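Local coordinates for protein cytochrome c2 (Rhodobacter sphaeroides, PDB 1CXC) that carries electrons on a covalently bound heme c, serving as electron donor to the oxidized bacteriochlorophyll in the photophosphorylation pathway of a purple bacterium, at residues A11-C15 with I113-L117; Y79-T84 with G98-L104. The contacts are given in a common frame with arbitrary orientation. Residue numbers count along the deposited sequence, not the author numbering.

Contact 1: A11-C15 with I113-L117. With HEC (heme c), chain B.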
ATOM      1  N   ALA A  11       1.447  13.573  -3.936  1.00 14.06           N
ATOM      2  CA  ALA A  11       0.220  12.800  -3.987  1.00 14.54           C
ATOM      3  C   ALA A  11       0.041  11.875  -2.786  1.00 14.49           C
ATOM      4  O   ALA A  11      -1.085  11.614  -2.358  1.00 15.61           O
ATOM      5  CB  ALA A  11       0.248  11.964  -5.263  1.00 14.35           C
ATOM      6  N   PHE A  12       1.139  11.578  -2.087  1.00 13.23           N
ATOM      7  CA  PHE A  12       1.107  10.709  -0.916  1.00 13.64           C
ATOM      8  C   PHE A  12       0.481  11.387   0.309  1.00 14.67           C
ATOM      9  O   PHE A  12       0.088  10.750   1.290  1.00 11.61           O
ATOM     10  CB  PHE A  12       2.525  10.234  -0.594  1.00 13.67           C
ATOM     11  CG  PHE A  12       2.579   9.138   0.458  1.00 13.39           C
ATOM     12  CD1 PHE A  12       2.108   7.873   0.151  1.00 13.19           C
ATOM     13  CD2 PHE A  12       2.979   9.439   1.740  1.00 13.62           C
ATOM     14  CE1 PHE A  12       2.017   6.917   1.143  1.00 14.27           C
ATOM     15  CE2 PHE A  12       2.881   8.487   2.733  1.00 16.54           C
ATOM     16  CZ  PHE A  12       2.397   7.225   2.438  1.00 16.56           C
ATOM     17  N   ASN A  13       0.289  12.705   0.269  1.00 18.21           N
ATOM     18  CA  ASN A  13      -0.332  13.348   1.412  1.00 19.50           C
ATOM     19  C   ASN A  13      -1.693  12.760   1.633  1.00 17.64           C
ATOM     20  O   ASN A  13      -2.158  12.734   2.752  1.00 18.35           O
ATOM     21  CB  ASN A  13      -0.546  14.833   1.192  1.00 23.21           C
ATOM     22  CG  ASN A  13       0.721  15.631   0.955  1.00 27.01           C
ATOM     23  OD1 ASN A  13       0.722  16.553   0.137  1.00 30.55           O
ATOM     24  ND2 ASN A  13       1.820  15.323   1.651  1.00 29.14           N
ATOM     25  N   GLN A  14      -2.422  12.405   0.575  1.00 17.89           N
ATOM     26  CA  GLN A  14      -3.755  11.844   0.766  1.00 19.86           C
ATOM     27  C   GLN A  14      -3.741  10.589   1.623  1.00 19.50           C
ATOM     28  O   GLN A  14      -4.759  10.196   2.192  1.00 21.85           O
ATOM     29  CB  GLN A  14      -4.411  11.449  -0.544  1.00 24.05           C
ATOM     30  CG  GLN A  14      -3.720  11.917  -1.811  1.00 33.25           C
ATOM     31  CD  GLN A  14      -4.642  11.833  -3.021  1.00 36.29           C
ATOM     32  OE1 GLN A  14      -5.863  11.724  -2.892  1.00 37.56           O
ATOM     33  NE2 GLN A  14      -4.088  11.884  -4.229  1.00 37.45           N
ATOM     34  N   CYS A  15      -2.697   9.794   1.467  1.00 15.13           N
ATOM     35  CA  CYS A  15      -2.558   8.554   2.206  1.00 14.22           C
ATOM     36  C   CYS A  15      -2.196   8.752   3.669  1.00 13.72           C
ATOM     37  O   CYS A  15      -2.456   7.873   4.480  1.00 11.68           O
ATOM     38  CB  CYS A  15      -1.439   7.719   1.581  1.00 11.06           C
ATOM     39  SG  CYS A  15      -1.427   7.654  -0.222  1.00 12.20           S
ATOM     40  N   ILE A 113       3.083   7.649  -7.013  1.00  8.49           N
ATOM     41  CA  ILE A 113       3.263   7.227  -5.646  1.00 10.18           C
ATOM     42  C   ILE A 113       4.101   5.950  -5.595  1.00 10.38           C
ATOM     43  O   ILE A 113       5.021   5.848  -4.787  1.00  8.89           O
ATOM     44  CB  ILE A 113       1.891   7.016  -4.987  1.00 11.03           C
ATOM     45  CG1 ILE A 113       1.194   8.348  -4.708  1.00 10.44           C
ATOM     46  CG2 ILE A 113       2.061   6.216  -3.701  1.00 13.28           C
ATOM     47  CD1 ILE A 113      -0.237   8.176  -4.185  1.00  7.87           C
ATOM     48  N   TRP A 114       3.970   5.047  -6.578  1.00 11.60           N
ATOM     49  CA  TRP A 114       4.804   3.853  -6.552  1.00 11.20           C
ATOM     50  C   TRP A 114       6.260   4.245  -6.795  1.00 10.19           C
ATOM     51  O   TRP A 114       7.178   3.726  -6.160  1.00  8.97           O
ATOM     52  CB  TRP A 114       4.356   2.850  -7.624  1.00  8.87           C
ATOM     53  CG  TRP A 114       5.199   1.555  -7.565  1.00  8.96           C
ATOM     54  CD1 TRP A 114       6.161   1.293  -8.504  1.00 10.96           C
ATOM     55  CD2 TRP A 114       5.149   0.598  -6.588  1.00 10.01           C
ATOM     56  NE1 TRP A 114       6.722   0.143  -8.141  1.00 10.88           N
ATOM     57  CE2 TRP A 114       6.156  -0.289  -6.989  1.00 12.14           C
ATOM     58  CE3 TRP A 114       4.424   0.368  -5.436  1.00 12.77           C
ATOM     59  CZ2 TRP A 114       6.454  -1.417  -6.227  1.00 11.81           C
ATOM     60  CZ3 TRP A 114       4.716  -0.764  -4.682  1.00 13.76           C
ATOM     61  CH2 TRP A 114       5.717  -1.650  -5.072  1.00 14.36           C
ATOM     62  N   ALA A 115       6.516   5.198  -7.690  1.00  7.55           N
ATOM     63  CA  ALA A 115       7.882   5.607  -7.939  1.00  8.98           C
ATOM     64  C   ALA A 115       8.501   6.273  -6.705  1.00  9.47           C
ATOM     65  O   ALA A 115       9.689   6.098  -6.399  1.00  9.16           O
ATOM     66  CB  ALA A 115       7.912   6.593  -9.106  1.00  9.77           C
ATOM     67  N   TYR A 116       7.671   6.974  -5.926  1.00 10.47           N
ATOM     68  CA  TYR A 116       8.124   7.621  -4.705  1.00  9.34           C
ATOM     69  C   TYR A 116       8.478   6.553  -3.664  1.00  7.89           C
ATOM     70  O   TYR A 116       9.545   6.567  -3.056  1.00 10.06           O
ATOM     71  CB  TYR A 116       6.987   8.534  -4.215  1.00  9.66           C
ATOM     72  CG  TYR A 116       7.128   9.058  -2.793  1.00 12.78           C
ATOM     73  CD1 TYR A 116       8.236   9.816  -2.448  1.00 14.38           C
ATOM     74  CD2 TYR A 116       6.162   8.764  -1.857  1.00 13.47           C
ATOM     75  CE1 TYR A 116       8.396  10.290  -1.154  1.00 16.29           C
ATOM     76  CE2 TYR A 116       6.311   9.228  -0.567  1.00 17.46           C
ATOM     77  CZ  TYR A 116       7.424   9.986  -0.223  1.00 18.59           C
ATOM     78  OH  TYR A 116       7.583  10.436   1.081  1.00 19.93           O
ATOM     79  N   LEU A 117       7.730   5.466  -3.615  1.00 11.65           N
ATOM     80  CA  LEU A 117       8.010   4.398  -2.659  1.00 11.69           C
ATOM     81  C   LEU A 117       9.265   3.636  -3.038  1.00 11.58           C
ATOM     82  O   LEU A 117       9.950   3.091  -2.187  1.00 11.80           O
ATOM     83  CB  LEU A 117       6.833   3.432  -2.574  1.00 10.13           C
ATOM     84  CG  LEU A 117       5.527   4.005  -2.063  1.00  9.98           C
ATOM     85  CD1 LEU A 117       4.432   2.964  -2.206  1.00 12.71           C
ATOM     86  CD2 LEU A 117       5.679   4.482  -0.631  1.00 11.72           C
TER
HETATM   87 FE   HEC B 125      -4.076   2.026   2.545  1.00 12.12          FE
HETATM   88  CHA HEC B 125      -3.590  -1.227   3.335  1.00 10.23           C
HETATM   89  CHB HEC B 125      -1.615   1.848   0.197  1.00  9.29           C
HETATM   90  CHC HEC B 125      -4.706   5.269   1.631  1.00 11.47           C
HETATM   91  CHD HEC B 125      -6.332   2.335   5.100  1.00 10.59           C
HETATM   92  NA  HEC B 125      -2.880   0.606   1.870  1.00  7.33           N
HETATM   93  C1A HEC B 125      -2.821  -0.708   2.308  1.00  9.03           C
HETATM   94  C2A HEC B 125      -1.838  -1.462   1.551  1.00  9.51           C
HETATM   95  C3A HEC B 125      -1.299  -0.611   0.647  1.00  7.83           C
HETATM   96  C4A HEC B 125      -1.928   0.678   0.878  1.00  8.84           C
HETATM   97  CMA HEC B 125      -0.315  -0.988  -0.452  1.00  8.08           C
HETATM   98  CAA HEC B 125      -1.410  -2.906   1.776  1.00 11.47           C
HETATM   99  CBA HEC B 125      -0.118  -2.955   2.576  1.00 12.62           C
HETATM  100  CGA HEC B 125       0.237  -4.303   3.182  1.00  9.44           C
HETATM  101  O1A HEC B 125       0.703  -4.323   4.303  1.00 10.67           O
HETATM  102  O2A HEC B 125      -0.137  -5.319   2.607  1.00 14.06           O
HETATM  103  NB  HEC B 125      -3.342   3.268   1.202  1.00 11.38           N
HETATM  104  C1B HEC B 125      -2.261   3.056   0.360  1.00 10.87           C
HETATM  105  C2B HEC B 125      -1.947   4.253  -0.402  1.00 12.48           C
HETATM  106  C3B HEC B 125      -2.865   5.214  -0.069  1.00 12.97           C
HETATM  107  C4B HEC B 125      -3.716   4.592   0.940  1.00 11.64           C
HETATM  108  CMB HEC B 125      -0.795   4.392  -1.404  1.00 11.48           C
HETATM  109  CAB HEC B 125      -2.994   6.507  -0.651  1.00  8.25           C
HETATM  110  CBB HEC B 125      -3.334   6.703  -2.068  1.00 10.12           C
HETATM  111  NC  HEC B 125      -5.289   3.461   3.195  1.00 10.26           N
HETATM  112  C1C HEC B 125      -5.428   4.748   2.684  1.00 11.50           C
HETATM  113  C2C HEC B 125      -6.341   5.531   3.492  1.00 10.86           C
HETATM  114  C3C HEC B 125      -6.798   4.710   4.465  1.00 12.39           C
HETATM  115  C4C HEC B 125      -6.132   3.435   4.285  1.00 11.21           C
HETATM  116  CMC HEC B 125      -6.553   7.035   3.397  1.00 10.87           C
HETATM  117  CAC HEC B 125      -7.695   5.032   5.479  1.00 11.81           C
HETATM  118  CBC HEC B 125      -9.025   5.560   5.216  1.00 14.61           C
HETATM  119  ND  HEC B 125      -4.783   0.831   3.919  1.00 11.95           N
HETATM  120  C1D HEC B 125      -5.711   1.109   4.922  1.00 11.61           C
HETATM  121  C2D HEC B 125      -6.021  -0.076   5.692  1.00 11.94           C
HETATM  122  C3D HEC B 125      -5.308  -1.092   5.157  1.00 11.04           C
HETATM  123  C4D HEC B 125      -4.521  -0.521   4.081  1.00 11.24           C
HETATM  124  CMD HEC B 125      -7.000  -0.177   6.860  1.00  9.92           C
HETATM  125  CAD HEC B 125      -5.533  -2.573   5.420  1.00 12.69           C
HETATM  126  CBD HEC B 125      -6.329  -3.221   4.288  1.00 15.01           C
HETATM  127  CGD HEC B 125      -7.057  -4.517   4.674  1.00 17.08           C
HETATM  128  O1D HEC B 125      -7.906  -4.954   3.911  1.00 17.28           O
HETATM  129  O2D HEC B 125      -6.550  -5.243   5.512  1.00 16.67           O
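Start at Ile113, the residue of helix 107-120 that does most of the work here. Its CG1 lies 3.8 Å from Ala11 CB, its CG2 sits 4.2 Å from Phe12 CD1, near the plane of the ring and at its edge, and its CD1 reaches to 4.2 Å from Cys15 SG. That sulfur is the thioether link to the heme, bonded to HEC CAB at 2.0 Å. One turn on from Ile113, Tyr116 brings CE2 to 3.9 Å from Phe12 CG; the ring centroids are 5.8 Å apart and the planes meet obliquely at 49°. Phe12 thus packs against both Ile113 and Tyr116, while strands 21-22 and 28-30 also touch its side chain. This is the meeting of N- and C-terminal helical regions characteristic of the cytochrome c fold. Its side-chain contacts are all apolar or aromatic, so the contact depends on shape and burial, and it places hydrocarbon beside the Cys15 thioether.

Contact 2: Y79-T84 with G98-L104. With HEC (heme c), chain B.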
ATOM      1  N   TYR A  79      -4.786  -2.129  -6.997  1.00 11.86           N
ATOM      2  CA  TYR A  79      -5.329  -2.151  -5.659  1.00 10.70           C
ATOM      3  C   TYR A  79      -5.739  -0.795  -5.127  1.00 13.06           C
ATOM      4  O   TYR A  79      -6.845  -0.652  -4.631  1.00 13.96           O
ATOM      5  CB  TYR A  79      -4.320  -2.786  -4.725  1.00  9.55           C
ATOM      6  CG  TYR A  79      -4.701  -2.644  -3.265  1.00  9.96           C
ATOM      7  CD1 TYR A  79      -5.720  -3.401  -2.748  1.00  9.33           C
ATOM      8  CD2 TYR A  79      -4.012  -1.739  -2.471  1.00  8.26           C
ATOM      9  CE1 TYR A  79      -6.071  -3.251  -1.430  1.00 10.88           C
ATOM     10  CE2 TYR A  79      -4.353  -1.598  -1.149  1.00  8.97           C
ATOM     11  CZ  TYR A  79      -5.383  -2.348  -0.638  1.00 10.25           C
ATOM     12  OH  TYR A  79      -5.740  -2.203   0.694  1.00 12.98           O
ATOM     13  N   VAL A  80      -4.850   0.210  -5.158  1.00 14.02           N
ATOM     14  CA  VAL A  80      -5.206   1.528  -4.623  1.00 14.45           C
ATOM     15  C   VAL A  80      -6.394   2.149  -5.335  1.00 14.81           C
ATOM     16  O   VAL A  80      -7.035   3.027  -4.769  1.00 16.64           O
ATOM     17  CB  VAL A  80      -4.019   2.518  -4.648  1.00 12.23           C
ATOM     18  CG1 VAL A  80      -2.863   1.962  -3.836  1.00 11.07           C
ATOM     19  CG2 VAL A  80      -3.588   2.861  -6.071  1.00  9.76           C
ATOM     20  N   GLN A  81      -6.662   1.808  -6.605  1.00 13.67           N
ATOM     21  CA  GLN A  81      -7.802   2.377  -7.294  1.00 16.78           C
ATOM     22  C   GLN A  81      -9.133   1.826  -6.811  1.00 17.05           C
ATOM     23  O   GLN A  81     -10.165   2.461  -6.945  1.00 19.17           O
ATOM     24  CB  GLN A  81      -7.651   2.174  -8.780  1.00 18.74           C
ATOM     25  CG  GLN A  81      -6.531   3.044  -9.325  1.00 25.27           C
ATOM     26  CD  GLN A  81      -6.410   2.942 -10.836  1.00 28.51           C
ATOM     27  OE1 GLN A  81      -7.239   3.478 -11.565  1.00 32.20           O
ATOM     28  NE2 GLN A  81      -5.416   2.209 -11.357  1.00 32.31           N
ATOM     29  N   ASP A  82      -9.169   0.594  -6.335  1.00 17.87           N
ATOM     30  CA  ASP A  82     -10.394   0.025  -5.784  1.00 17.24           C
ATOM     31  C   ASP A  82     -10.009  -1.205  -4.987  1.00 16.17           C
ATOM     32  O   ASP A  82      -9.881  -2.303  -5.532  1.00 17.06           O
ATOM     33  CB  ASP A  82     -11.391  -0.375  -6.867  1.00 20.68           C
ATOM     34  CG  ASP A  82     -12.796  -0.650  -6.324  1.00 23.47           C
ATOM     35  OD1 ASP A  82     -12.923  -1.254  -5.247  1.00 24.33           O
ATOM     36  OD2 ASP A  82     -13.753  -0.457  -7.078  1.00 25.56           O
ATOM     37  N   PRO A  83      -9.785  -1.053  -3.691  1.00 14.37           N
ATOM     38  CA  PRO A  83      -9.226  -2.124  -2.903  1.00 14.94           C
ATOM     39  C   PRO A  83     -10.123  -3.337  -2.742  1.00 16.27           C
ATOM     40  O   PRO A  83      -9.644  -4.451  -2.902  1.00 15.90           O
ATOM     41  CB  PRO A  83      -8.921  -1.488  -1.564  1.00 14.57           C
ATOM     42  CG  PRO A  83      -8.874   0.010  -1.786  1.00 14.07           C
ATOM     43  CD  PRO A  83      -9.605   0.272  -3.078  1.00 12.37           C
ATOM     44  N   THR A  84     -11.435  -3.167  -2.741  1.00 16.98           N
ATOM     45  CA  THR A  84     -12.294  -4.306  -2.550  1.00 17.48           C
ATOM     46  C   THR A  84     -12.479  -5.083  -3.831  1.00 18.21           C
ATOM     47  O   THR A  84     -12.391  -6.303  -3.833  1.00 17.36           O
ATOM     48  CB  THR A  84     -13.632  -3.853  -1.980  1.00 17.39           C
ATOM     49  OG1 THR A  84     -13.359  -3.568  -0.627  1.00 19.27           O
ATOM     50  CG2 THR A  84     -14.670  -4.945  -2.035  1.00 19.96           C
ATOM     51  N   GLY A  98     -12.118  -5.405   1.502  1.00 23.11           N
ATOM     52  CA  GLY A  98     -10.938  -4.746   2.034  1.00 21.59           C
ATOM     53  C   GLY A  98     -11.313  -3.777   3.150  1.00 20.44           C
ATOM     54  O   GLY A  98     -12.490  -3.445   3.332  1.00 22.14           O
ATOM     55  N   LYS A  99     -10.439  -3.595   4.123  1.00 17.81           N
ATOM     56  CA  LYS A  99     -10.731  -2.651   5.194  1.00 18.27           C
ATOM     57  C   LYS A  99     -10.383  -1.224   4.769  1.00 17.56           C
ATOM     58  O   LYS A  99     -10.566  -0.304   5.550  1.00 16.70           O
ATOM     59  CB  LYS A  99      -9.899  -2.980   6.424  1.00 19.36           C
ATOM     60  CG  LYS A  99     -10.160  -4.357   7.005  1.00 22.91           C
ATOM     61  CD  LYS A  99     -11.177  -4.239   8.114  1.00 26.87           C
ATOM     62  CE  LYS A  99     -10.468  -4.290   9.455  1.00 31.07           C
ATOM     63  NZ  LYS A  99      -9.624  -3.122   9.654  1.00 29.65           N
ATOM     64  N   MET A 100      -9.572  -1.066   3.714  1.00 15.72           N
ATOM     65  CA  MET A 100      -9.167   0.251   3.240  1.00 13.96           C
ATOM     66  C   MET A 100     -10.310   0.867   2.496  1.00 15.92           C
ATOM     67  O   MET A 100     -10.596   0.469   1.375  1.00 15.84           O
ATOM     68  CB  MET A 100      -7.955   0.128   2.315  1.00 13.64           C
ATOM     69  CG  MET A 100      -7.429   1.412   1.676  1.00  8.91           C
ATOM     70  SD  MET A 100      -5.726   1.264   1.044  1.00 11.25           S
ATOM     71  CE  MET A 100      -5.862   2.301  -0.359  1.00  7.43           C
ATOM     72  N   THR A 101     -10.864   1.949   3.023  1.00 17.35           N
ATOM     73  CA  THR A 101     -12.007   2.541   2.357  1.00 20.56           C
ATOM     74  C   THR A 101     -11.692   3.765   1.511  1.00 21.81           C
ATOM     75  O   THR A 101     -12.558   4.174   0.740  1.00 26.48           O
ATOM     76  CB  THR A 101     -13.090   2.883   3.377  1.00 18.49           C
ATOM     77  OG1 THR A 101     -12.481   3.767   4.286  1.00 19.18           O
ATOM     78  CG2 THR A 101     -13.573   1.655   4.122  1.00 19.82           C
ATOM     79  N   PHE A 102     -10.432   3.927   1.152  1.00 21.14           N
ATOM     80  CA  PHE A 102     -10.057   5.050   0.309  1.00 21.36           C
ATOM     81  C   PHE A 102      -9.752   4.568  -1.096  1.00 20.98           C
ATOM     82  O   PHE A 102      -9.350   3.429  -1.240  1.00 20.34           O
ATOM     83  CB  PHE A 102      -8.801   5.732   0.857  1.00 20.58           C
ATOM     84  CG  PHE A 102      -8.208   6.818  -0.047  1.00 19.97           C
ATOM     85  CD1 PHE A 102      -8.655   8.124   0.060  1.00 21.96           C
ATOM     86  CD2 PHE A 102      -7.211   6.518  -0.958  1.00 19.78           C
ATOM     87  CE1 PHE A 102      -8.102   9.126  -0.726  1.00 20.13           C
ATOM     88  CE2 PHE A 102      -6.671   7.515  -1.745  1.00 18.83           C
ATOM     89  CZ  PHE A 102      -7.106   8.819  -1.624  1.00 22.46           C
ATOM     90  N   LYS A 103     -10.289   5.231  -2.120  1.00 19.87           N
ATOM     91  CA  LYS A 103      -9.982   4.870  -3.489  1.00 20.02           C
ATOM     92  C   LYS A 103      -9.253   6.034  -4.162  1.00 20.91           C
ATOM     93  O   LYS A 103      -9.806   7.139  -4.262  1.00 20.05           O
ATOM     94  CB  LYS A 103     -11.246   4.623  -4.302  1.00 20.94           C
ATOM     95  CG  LYS A 103     -12.024   3.398  -3.873  1.00 23.41           C
ATOM     96  CD  LYS A 103     -13.245   3.271  -4.761  1.00 27.14           C
ATOM     97  CE  LYS A 103     -14.073   2.072  -4.351  1.00 32.32           C
ATOM     98  NZ  LYS A 103     -15.230   1.945  -5.221  1.00 34.38           N
ATOM     99  N   LEU A 104      -8.098   5.766  -4.785  1.00 18.19           N
ATOM    100  CA  LEU A 104      -7.343   6.789  -5.488  1.00 19.46           C
ATOM    101  C   LEU A 104      -7.952   6.897  -6.865  1.00 20.65           C
ATOM    102  O   LEU A 104      -7.859   5.951  -7.634  1.00 21.52           O
ATOM    103  CB  LEU A 104      -5.890   6.352  -5.603  1.00 20.09           C
ATOM    104  CG  LEU A 104      -4.874   7.386  -6.052  1.00 19.32           C
ATOM    105  CD1 LEU A 104      -4.859   8.536  -5.066  1.00 18.75           C
ATOM    106  CD2 LEU A 104      -3.488   6.771  -6.160  1.00 18.63           C
TER
HETATM  107 FE   HEC B 125      -4.076   2.026   2.545  1.00 12.12          FE
HETATM  108  CHA HEC B 125      -3.590  -1.227   3.335  1.00 10.23           C
HETATM  109  CHB HEC B 125      -1.615   1.848   0.197  1.00  9.29           C
HETATM  110  CHC HEC B 125      -4.706   5.269   1.631  1.00 11.47           C
HETATM  111  CHD HEC B 125      -6.332   2.335   5.100  1.00 10.59           C
HETATM  112  NA  HEC B 125      -2.880   0.606   1.870  1.00  7.33           N
HETATM  113  C1A HEC B 125      -2.821  -0.708   2.308  1.00  9.03           C
HETATM  114  C2A HEC B 125      -1.838  -1.462   1.551  1.00  9.51           C
HETATM  115  C3A HEC B 125      -1.299  -0.611   0.647  1.00  7.83           C
HETATM  116  C4A HEC B 125      -1.928   0.678   0.878  1.00  8.84           C
HETATM  117  CMA HEC B 125      -0.315  -0.988  -0.452  1.00  8.08           C
HETATM  118  CAA HEC B 125      -1.410  -2.906   1.776  1.00 11.47           C
HETATM  119  CBA HEC B 125      -0.118  -2.955   2.576  1.00 12.62           C
HETATM  120  CGA HEC B 125       0.237  -4.303   3.182  1.00  9.44           C
HETATM  121  O1A HEC B 125       0.703  -4.323   4.303  1.00 10.67           O
HETATM  122  O2A HEC B 125      -0.137  -5.319   2.607  1.00 14.06           O
HETATM  123  NB  HEC B 125      -3.342   3.268   1.202  1.00 11.38           N
HETATM  124  C1B HEC B 125      -2.261   3.056   0.360  1.00 10.87           C
HETATM  125  C2B HEC B 125      -1.947   4.253  -0.402  1.00 12.48           C
HETATM  126  C3B HEC B 125      -2.865   5.214  -0.069  1.00 12.97           C
HETATM  127  C4B HEC B 125      -3.716   4.592   0.940  1.00 11.64           C
HETATM  128  CMB HEC B 125      -0.795   4.392  -1.404  1.00 11.48           C
HETATM  129  CAB HEC B 125      -2.994   6.507  -0.651  1.00  8.25           C
HETATM  130  CBB HEC B 125      -3.334   6.703  -2.068  1.00 10.12           C
HETATM  131  NC  HEC B 125      -5.289   3.461   3.195  1.00 10.26           N
HETATM  132  C1C HEC B 125      -5.428   4.748   2.684  1.00 11.50           C
HETATM  133  C2C HEC B 125      -6.341   5.531   3.492  1.00 10.86           C
HETATM  134  C3C HEC B 125      -6.798   4.710   4.465  1.00 12.39           C
HETATM  135  C4C HEC B 125      -6.132   3.435   4.285  1.00 11.21           C
HETATM  136  CMC HEC B 125      -6.553   7.035   3.397  1.00 10.87           C
HETATM  137  CAC HEC B 125      -7.695   5.032   5.479  1.00 11.81           C
HETATM  138  CBC HEC B 125      -9.025   5.560   5.216  1.00 14.61           C
HETATM  139  ND  HEC B 125      -4.783   0.831   3.919  1.00 11.95           N
HETATM  140  C1D HEC B 125      -5.711   1.109   4.922  1.00 11.61           C
HETATM  141  C2D HEC B 125      -6.021  -0.076   5.692  1.00 11.94           C
HETATM  142  C3D HEC B 125      -5.308  -1.092   5.157  1.00 11.04           C
HETATM  143  C4D HEC B 125      -4.521  -0.521   4.081  1.00 11.24           C
HETATM  144  CMD HEC B 125      -7.000  -0.177   6.860  1.00  9.92           C
HETATM  145  CAD HEC B 125      -5.533  -2.573   5.420  1.00 12.69           C
HETATM  146  CBD HEC B 125      -6.329  -3.221   4.288  1.00 15.01           C
HETATM  147  CGD HEC B 125      -7.057  -4.517   4.674  1.00 17.08           C
HETATM  148  O1D HEC B 125      -7.906  -4.954   3.911  1.00 17.28           O
HETATM  149  O2D HEC B 125      -6.550  -5.243   5.512  1.00 16.67           O
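Pro83 CG packs 4.0 Å from Met100 CG and Tyr79 CE2 lies 4.3 Å from Met100 CE, so the methionine side chain is held between helix residues and porphyrin. Further along, Val80 CG2 meets Leu104 CD2 at 3.9 Å, and Phe102 CE2 touches HEC CBB at 3.4 Å. Met100 SD binds HEC FE at 2.4 Å, with His19 as the other protein ligand. Tyr79 OH comes within 3.5 Å of Met100 SD, which lies 4.9 Å from the Tyr79 ring centroid, an oblique Met-aromatic contact. Leu104 N donates an almost straight backbone hydrogen bond to Val80 O (2.9 Å), and Gly98 N donates to the side-chain oxygen Thr84 OG1 (3.1 Å), tying down both ends of the methionine-bearing loop. Next to Gly98, Lys99 N donates to propionate oxygen HEC O1D at 2.9 Å. At the outer edge, Lys103 NZ forms a long, weak salt bridge with Asp82 OD2 (3.4 Å), while Asp82 OD1 caps helix 83-91 through Lys85 N. The loop runs along the junction of helices 73-81 and 83-91, and Val80 and Leu104 both go on to touch Ala110 of helix 107-120.

Both contacts touch the same heme, but they hold it differently: contact 1 carries one of its covalent attachments, contact 2 an axial ligand of its iron. Contact 1 is the more buried and apolar; contact 2, with about twice the buried surface, runs from a buried heme-facing side to a charged pair at the exterior and adds one backbone-backbone hydrogen bond and one from a backbone N to a threonine hydroxyl oxygen. Their centres are about 14 Å apart, yet they touch, with Ile113 CD1 4.1 Å from Leu104 CD2 and Gln14 NE2 3.5 Å from Leu104 CD1. Helix 107-120 is their common element, supplying one segment of contact 1 and backing Val80 and Leu104 of contact 2.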